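Side-chain contacts in putative regulator of transfer genes ArtA (Staphylococcus aureus subsp. aureus USA300, PDB 3GXQ), which probably regulates plasmid transfer genes by binding DNA as a dimeric ribbon-helix-helix protein: residues K28-Q31 against E32-D36; V38-A41 against G42-I45. All coordinates share one frame; numbering follows the deposited sequence.

Contact 1: K28-Q31 against E32-D36; sequences KYAQ and EKDFD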
ATOM      1  N   LYS B  28       3.857  13.084   1.189  1.00 28.67           N
ATOM      2  CA  LYS B  28       4.066  14.207   0.292  1.00 29.73           C
ATOM      3  C   LYS B  28       3.101  14.076  -0.885  1.00 29.11           C
ATOM      4  O   LYS B  28       2.574  15.072  -1.351  1.00 28.23           O
ATOM      5  CB  LYS B  28       5.512  14.245  -0.206  1.00 33.82           C
ATOM      6  CG  LYS B  28       5.814  15.388  -1.171  1.00 39.23           C
ATOM      7  CD  LYS B  28       7.312  15.506  -1.425  1.00 42.81           C
ATOM      8  CE  LYS B  28       8.071  15.853  -0.143  1.00 43.25           C
ATOM      9  NZ  LYS B  28       7.838  17.257   0.325  1.00 44.71           N
ATOM     10  N   TYR B  29       2.860  12.851  -1.356  1.00 29.21           N
ATOM     11  CA  TYR B  29       1.931  12.623  -2.473  1.00 28.55           C
ATOM     12  C   TYR B  29       0.494  12.933  -2.037  1.00 26.82           C
ATOM     13  O   TYR B  29      -0.298  13.475  -2.804  1.00 27.51           O
ATOM     14  CB  TYR B  29       2.005  11.164  -2.954  1.00 30.10           C
ATOM     15  CG  TYR B  29       1.074  10.832  -4.118  1.00 30.98           C
ATOM     16  CD1 TYR B  29       1.499  10.955  -5.439  1.00 32.46           C
ATOM     17  CD2 TYR B  29      -0.239  10.424  -3.896  1.00 32.70           C
ATOM     18  CE1 TYR B  29       0.639  10.681  -6.508  1.00 33.49           C
ATOM     19  CE2 TYR B  29      -1.110  10.150  -4.958  1.00 32.61           C
ATOM     20  CZ  TYR B  29      -0.666  10.281  -6.261  1.00 35.28           C
ATOM     21  OH  TYR B  29      -1.531  10.026  -7.315  1.00 38.04           O
ATOM     22  N   ALA B  30       0.161  12.575  -0.802  1.00 26.10           N
ATOM     23  CA  ALA B  30      -1.172  12.818  -0.267  1.00 24.35           C
ATOM     24  C   ALA B  30      -1.408  14.327  -0.178  1.00 25.28           C
ATOM     25  O   ALA B  30      -2.498  14.828  -0.462  1.00 24.86           O
ATOM     26  CB  ALA B  30      -1.306  12.170   1.111  1.00 21.92           C
ATOM     27  N   GLN B  31      -0.370  15.053   0.210  1.00 25.49           N
ATOM     28  CA  GLN B  31      -0.459  16.499   0.311  1.00 28.57           C
ATOM     29  C   GLN B  31      -0.697  17.136  -1.062  1.00 31.07           C
ATOM     30  O   GLN B  31      -1.594  17.966  -1.221  1.00 33.49           O
ATOM     31  CB  GLN B  31       0.826  17.054   0.933  1.00 27.09           C
ATOM     32  CG  GLN B  31       0.983  16.734   2.406  1.00 23.95           C
ATOM     33  CD  GLN B  31       2.354  17.093   2.926  1.00 28.54           C
ATOM     34  OE1 GLN B  31       3.215  17.553   2.169  1.00 28.40           O
ATOM     35  NE2 GLN B  31       2.574  16.879   4.226  1.00 27.26           N
ATOM     36  N   GLU B  32       0.083  16.722  -2.054  1.00 34.21           N
ATOM     37  CA  GLU B  32      -0.020  17.256  -3.409  1.00 36.70           C
ATOM     38  C   GLU B  32      -1.287  16.833  -4.154  1.00 38.08           C
ATOM     39  O   GLU B  32      -1.825  17.603  -4.962  1.00 37.56           O
ATOM     40  CB  GLU B  32       1.204  16.818  -4.221  1.00 37.40           C
ATOM     41  CG  GLU B  32       2.538  17.260  -3.625  1.00 40.89           C
ATOM     42  CD  GLU B  32       3.717  16.462  -4.166  1.00 42.44           C
ATOM     43  OE1 GLU B  32       4.854  16.684  -3.699  1.00 44.74           O
ATOM     44  OE2 GLU B  32       3.505  15.610  -5.056  1.00 45.10           O
ATOM     45  N   LYS B  33      -1.771  15.626  -3.871  1.00 38.43           N
ATOM     46  CA  LYS B  33      -2.935  15.104  -4.573  1.00 38.11           C
ATOM     47  C   LYS B  33      -4.221  14.814  -3.815  1.00 35.73           C
ATOM     48  O   LYS B  33      -5.295  14.994  -4.370  1.00 35.99           O
ATOM     49  CB  LYS B  33      -2.549  13.817  -5.321  1.00 40.55           C
ATOM     50  CG  LYS B  33      -1.658  14.010  -6.536  1.00 41.01           C
ATOM     51  CD  LYS B  33      -2.382  14.758  -7.644  1.00 42.06           C
ATOM     52  CE  LYS B  33      -1.488  14.942  -8.855  1.00 43.29           C
ATOM     53  NZ  LYS B  33      -0.281  15.738  -8.503  1.00 42.71           N
ATOM     54  N   ASP B  34      -4.145  14.368  -2.567  1.00 33.03           N
ATOM     55  CA  ASP B  34      -5.376  13.995  -1.887  1.00 30.22           C
ATOM     56  C   ASP B  34      -5.774  14.736  -0.638  1.00 30.97           C
ATOM     57  O   ASP B  34      -6.399  14.147   0.241  1.00 32.47           O
ATOM     58  CB  ASP B  34      -5.325  12.518  -1.555  1.00 30.81           C
ATOM     59  CG  ASP B  34      -4.704  11.698  -2.661  1.00 29.78           C
ATOM     60  OD1 ASP B  34      -5.335  11.523  -3.722  1.00 30.73           O
ATOM     61  OD2 ASP B  34      -3.567  11.231  -2.475  1.00 33.85           O
ATOM     62  N   PHE B  35      -5.444  16.018  -0.556  1.00 29.82           N
ATOM     63  CA  PHE B  35      -5.787  16.795   0.627  1.00 29.01           C
ATOM     64  C   PHE B  35      -5.338  16.103   1.901  1.00 26.20           C
ATOM     65  O   PHE B  35      -6.067  16.054   2.889  1.00 23.62           O
ATOM     66  CB  PHE B  35      -7.287  17.066   0.653  1.00 33.01           C
ATOM     67  CG  PHE B  35      -7.725  18.091  -0.361  1.00 37.66           C
ATOM     68  CD1 PHE B  35      -8.990  18.032  -0.934  1.00 40.67           C
ATOM     69  CD2 PHE B  35      -6.871  19.129  -0.729  1.00 39.59           C
ATOM     70  CE1 PHE B  35      -9.398  18.988  -1.863  1.00 42.92           C
ATOM     71  CE2 PHE B  35      -7.271  20.094  -1.658  1.00 42.76           C
ATOM     72  CZ  PHE B  35      -8.537  20.024  -2.224  1.00 42.56           C
ATOM     73  N   ASP B  36      -4.120  15.570   1.846  1.00 23.56           N
ATOM     74  CA  ASP B  36      -3.485  14.899   2.967  1.00 21.24           C
ATOM     75  C   ASP B  36      -4.152  13.606   3.427  1.00 19.78           C
ATOM     76  O   ASP B  36      -3.857  13.121   4.503  1.00 16.90           O
ATOM     77  CB  ASP B  36      -3.344  15.882   4.138  1.00 21.54           C
ATOM     78  CG  ASP B  36      -2.039  15.699   4.896  1.00 24.20           C
ATOM     79  OD1 ASP B  36      -1.176  14.956   4.386  1.00 27.35           O
ATOM     80  OD2 ASP B  36      -1.857  16.298   5.979  1.00 21.93           O
TER
HETATM   81  O   HOH W   1      -4.020  18.080  -2.582  1.00 35.91           O
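Tyr29 and Lys33, one helical turn apart, meet through a CH-pi contact: Lys33 CG lies 4.2 Å from the centroid of the Tyr29 ring, 21° off its normal and displaced toward the rim. Two torsions bring the methylene there. CG of Tyr29 stands opposite its backbone N (chi1 -180°), and chi1 of Lys33 (-71°) sets CG over the ring; the bend at chi2 then turns CD and the ammonium end away. Asp34 OD2 approaches the same ring obliquely, 3.7 Å from Tyr29 CE2. Lys28 and Glu32 touch through the stem of the lysine, Glu32 OE1 lying 3.0 Å from Lys28 CG; their charged ends do not meet, with Lys28 NZ 5.0 Å from Glu32 OE1. Gln31 CG packs against Asp36 OD1, the two side chains running alongside each other.

This is the C-terminal end of helix 20-33, the first of the two helices in the ribbon-helix-helix unit, where the chain turns toward helix 38-53. Ala30 O takes two backbone bonds at the turn, from Asp34 N at 2.7 Å on one face of its carbonyl plane and from Asp36 N at 2.9 Å on the other, the latter well above the plane. Phe35 N, between them in sequence, instead donates to a water that bonds to Gln31 O, bridging the end of the helix to the loop. Phe35 and Asp36 both have positive phi, consistent with the chain leaving the helix and changing direction here. Farther out, Tyr29 OH makes a weak hydrogen bond with Glu44, Ala30 and Asp34 pack on Ala41, and Tyr29 also reaches Ile53 of the second subunit.

Contact 2: V38-A41 against G42-I45; sequences VSQA and GREI. With nucleotides of chain D.
Arg43 lays one face of its guanidinium over the backbone of the preceding turn, with Ser39 O 3.7 Å above the centre of the plane. Its chain runs back toward the start of the helix, bending at chi3 (-131°), and turns an edge to the DA3 phosphate of chain D. Arg43 NH1 donates to DA3 OP1 at 3.3 Å; the modelled approach of NH2 is too close to be relied upon. The DT4 phosphate of chain D sits at the N-terminal end of helix 38-53. Val38 N reaches DT4 OP1 at 2.9 Å, while DT4 OP2 accepts from Ser39 N, also at 2.9 Å, and from Ser39 OG at 2.7 Å. Such backbone anchoring of a phosphate is characteristic of ribbon-helix-helix proteins, and the helix dipole would probably favour the anion. On another side of the helix, the Gln40 amide and Glu44 carboxylate planes stand 82° apart, and Glu44 CG packs on Gln40 O at 3.0 Å. Asn37 OD1 accepts from Gln40 N. Arg43 NE bonds to Leu17 O in strand 12-18 of the second subunit, Ile45 packs on Leu46 of that subunit and on Ile26 of helix 20-33, and Val38 packs on Ile27 of the same helix.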
ATOM      1  N   VAL B  38      -3.872  10.288   3.559  1.00 23.25           N
ATOM      2  CA  VAL B  38      -2.846   9.272   3.352  1.00 23.63           C
ATOM      3  C   VAL B  38      -3.383   7.949   2.832  1.00 24.18           C
ATOM      4  O   VAL B  38      -2.781   7.348   1.945  1.00 24.03           O
ATOM      5  CB  VAL B  38      -2.047   9.019   4.651  1.00 24.03           C
ATOM      6  CG1 VAL B  38      -1.074   7.882   4.456  1.00 21.02           C
ATOM      7  CG2 VAL B  38      -1.315  10.289   5.044  1.00 22.15           C
ATOM      8  N   SER B  39      -4.505   7.495   3.385  1.00 24.10           N
ATOM      9  CA  SER B  39      -5.131   6.244   2.949  1.00 24.36           C
ATOM     10  C   SER B  39      -5.463   6.289   1.452  1.00 26.24           C
ATOM     11  O   SER B  39      -5.226   5.316   0.726  1.00 26.81           O
ATOM     12  CB  SER B  39      -6.429   5.985   3.735  1.00 22.42           C
ATOM     13  OG  SER B  39      -6.178   5.771   5.119  1.00 22.86           O
ATOM     14  N   GLN B  40      -6.021   7.408   0.992  1.00 27.33           N
ATOM     15  CA  GLN B  40      -6.386   7.545  -0.415  1.00 28.64           C
ATOM     16  C   GLN B  40      -5.149   7.588  -1.315  1.00 27.99           C
ATOM     17  O   GLN B  40      -5.167   7.067  -2.422  1.00 29.61           O
ATOM     18  CB  GLN B  40      -7.238   8.799  -0.617  1.00 31.96           C
ATOM     19  CG  GLN B  40      -7.551   9.150  -2.069  1.00 34.75           C
ATOM     20  CD  GLN B  40      -8.636  10.213  -2.195  1.00 40.89           C
ATOM     21  OE1 GLN B  40      -8.795  10.830  -3.252  1.00 43.01           O
ATOM     22  NE2 GLN B  40      -9.401  10.420  -1.119  1.00 42.25           N
ATOM     23  N   ALA B  41      -4.080   8.211  -0.835  1.00 26.99           N
ATOM     24  CA  ALA B  41      -2.842   8.290  -1.592  1.00 26.93           C
ATOM     25  C   ALA B  41      -2.262   6.874  -1.689  1.00 28.19           C
ATOM     26  O   ALA B  41      -1.805   6.460  -2.750  1.00 27.48           O
ATOM     27  CB  ALA B  41      -1.857   9.237  -0.893  1.00 25.02           C
ATOM     28  N   GLY B  42      -2.311   6.138  -0.580  1.00 25.88           N
ATOM     29  CA  GLY B  42      -1.818   4.775  -0.561  1.00 26.72           C
ATOM     30  C   GLY B  42      -2.544   3.865  -1.548  1.00 27.85           C
ATOM     31  O   GLY B  42      -1.930   2.995  -2.152  1.00 25.22           O
ATOM     32  N   ARG B  43      -3.853   4.057  -1.709  1.00 28.23           N
ATOM     33  CA  ARG B  43      -4.646   3.258  -2.648  1.00 29.95           C
ATOM     34  C   ARG B  43      -4.235   3.539  -4.092  1.00 29.87           C
ATOM     35  O   ARG B  43      -4.021   2.607  -4.868  1.00 29.93           O
ATOM     36  CB  ARG B  43      -6.139   3.577  -2.514  1.00 30.67           C
ATOM     37  CG  ARG B  43      -6.884   2.776  -1.470  1.00 29.72           C
ATOM     38  CD  ARG B  43      -8.285   3.338  -1.263  1.00 28.70           C
ATOM     39  NE  ARG B  43      -8.493   3.485   0.165  1.00 29.38           N
ATOM     40  CZ  ARG B  43      -8.970   4.563   0.763  1.00 25.04           C
ATOM     41  NH1 ARG B  43      -9.327   5.634   0.064  1.00 21.64           N
ATOM     42  NH2 ARG B  43      -9.028   4.570   2.079  1.00 25.28           N
ATOM     43  N   GLU B  44      -4.146   4.824  -4.443  1.00 28.28           N
ATOM     44  CA  GLU B  44      -3.762   5.242  -5.788  1.00 29.40           C
ATOM     45  C   GLU B  44      -2.356   4.741  -6.117  1.00 27.77           C
ATOM     46  O   GLU B  44      -2.095   4.260  -7.214  1.00 28.83           O
ATOM     47  CB  GLU B  44      -3.798   6.771  -5.907  1.00 30.33           C
ATOM     48  CG  GLU B  44      -5.077   7.409  -5.391  1.00 36.46           C
ATOM     49  CD  GLU B  44      -5.061   8.932  -5.471  1.00 38.99           C
ATOM     50  OE1 GLU B  44      -4.009   9.535  -5.158  1.00 41.91           O
ATOM     51  OE2 GLU B  44      -6.104   9.525  -5.835  1.00 38.04           O
ATOM     52  N   ILE B  45      -1.456   4.858  -5.153  1.00 28.07           N
ATOM     53  CA  ILE B  45      -0.082   4.419  -5.324  1.00 27.26           C
ATOM     54  C   ILE B  45      -0.024   2.908  -5.475  1.00 28.01           C
ATOM     55  O   ILE B  45       0.628   2.386  -6.377  1.00 29.32           O
ATOM     56  CB  ILE B  45       0.762   4.863  -4.128  1.00 26.93           C
ATOM     57  CG1 ILE B  45       0.801   6.393  -4.100  1.00 26.47           C
ATOM     58  CG2 ILE B  45       2.172   4.269  -4.206  1.00 27.61           C
ATOM     59  CD1 ILE B  45       1.412   6.974  -2.833  1.00 27.86           C
TER
ATOM     60  P    DT D   4      -5.597   9.379   6.754  1.00 26.12           P
ATOM     61  OP1  DT D   4      -5.065  10.645   6.217  1.00 23.80           O
ATOM     62  OP2  DT D   4      -5.339   8.110   6.043  1.00 29.34           O
ATOM     63  O5'  DT D   4      -5.029   9.214   8.220  1.00 30.20           O
ATOM     64  C5'  DT D   4      -5.883   8.789   9.257  1.00 33.93           C
ATOM     65  C4'  DT D   4      -5.181   8.892  10.583  1.00 35.98           C
ATOM     66  O4'  DT D   4      -5.928   8.036  11.472  1.00 38.45           O
ATOM     67  C3'  DT D   4      -3.768   8.318  10.564  1.00 41.00           C
ATOM     68  O3'  DT D   4      -2.959   8.997  11.541  1.00 46.06           O
ATOM     69  C2'  DT D   4      -3.996   6.843  10.841  1.00 39.16           C
ATOM     70  C1'  DT D   4      -5.198   6.860  11.769  1.00 37.77           C
ATOM     71  N1   DT D   4      -6.124   5.713  11.663  1.00 36.38           N
ATOM     72  C2   DT D   4      -6.824   5.377  12.799  1.00 36.55           C
ATOM     73  O2   DT D   4      -6.727   5.993  13.844  1.00 36.96           O
ATOM     74  N3   DT D   4      -7.650   4.291  12.670  1.00 36.52           N
ATOM     75  C4   DT D   4      -7.852   3.528  11.547  1.00 34.39           C
ATOM     76  O4   DT D   4      -8.630   2.577  11.598  1.00 34.15           O
ATOM     77  C5   DT D   4      -7.094   3.942  10.371  1.00 33.47           C
ATOM     78  C7   DT D   4      -7.259   3.182   9.091  1.00 28.63           C
ATOM     79  C6   DT D   4      -6.278   5.000  10.490  1.00 34.14           C
ATOM     80  P    DA D   3     -10.585   6.541   3.855  1.00 28.66           P
ATOM     81  OP1  DA D   3     -10.230   7.370   2.683  1.00 25.51           O
ATOM     82  OP2  DA D   3     -10.215   5.117   3.890  1.00 30.22           O
ATOM     83  O5'  DA D   3     -10.005   7.185   5.186  1.00 29.29           O
ATOM     84  C5'  DA D   3     -10.431   8.474   5.595  1.00 29.46           C
ATOM     85  C4'  DA D   3      -9.526   9.016   6.674  1.00 29.61           C
ATOM     86  O4'  DA D   3      -9.959   8.519   7.966  1.00 30.28           O
ATOM     87  C3'  DA D   3      -8.082   8.531   6.519  1.00 29.21           C
ATOM     88  O3'  DA D   3      -7.178   9.533   6.996  1.00 27.58           O
ATOM     89  C2'  DA D   3      -8.065   7.255   7.350  1.00 30.60           C
ATOM     90  C1'  DA D   3      -8.990   7.629   8.499  1.00 32.07           C
ATOM     91  N9   DA D   3      -9.680   6.549   9.207  1.00 36.41           N
ATOM     92  C8   DA D   3     -10.076   5.328   8.727  1.00 37.30           C
ATOM     93  N7   DA D   3     -10.656   4.568   9.628  1.00 38.65           N
ATOM     94  C5   DA D   3     -10.646   5.342  10.778  1.00 40.52           C
ATOM     95  C6   DA D   3     -11.120   5.106  12.093  1.00 42.33           C
ATOM     96  N6   DA D   3     -11.714   3.971  12.484  1.00 41.36           N
ATOM     97  N1   DA D   3     -10.956   6.092  13.003  1.00 41.84           N
ATOM     98  C2   DA D   3     -10.358   7.227  12.617  1.00 40.96           C
ATOM     99  N3   DA D   3      -9.876   7.564  11.420  1.00 40.73           N
ATOM    100  C4   DA D   3     -10.051   6.566  10.534  1.00 38.67           C
TER

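Contact 1 precedes contact 2 along the chain: the first closes helix 20-33 and its turn, the second covers the opening turns of helix 38-53. Their centres lie 9 Å apart, and they touch directly. Asp34 OD2 comes within 3.1 Å of Ala41 CB, and Tyr29 CE2 within 3.0 Å of Glu44 OE1. The carboxylates of Asp34 and Glu44 also come close, Asp34 OD1 to Glu44 OE1 at 2.8 Å, a pairing of like charges that may favour a shared proton. Residues 34-37 connect the two helices, and contact 1 comes within about 3 Å (nearest atoms) of the bound nucleic acid, while the phosphate hydrogen bonds described here are made from residues 38-45. Both contacts also meet the second subunit.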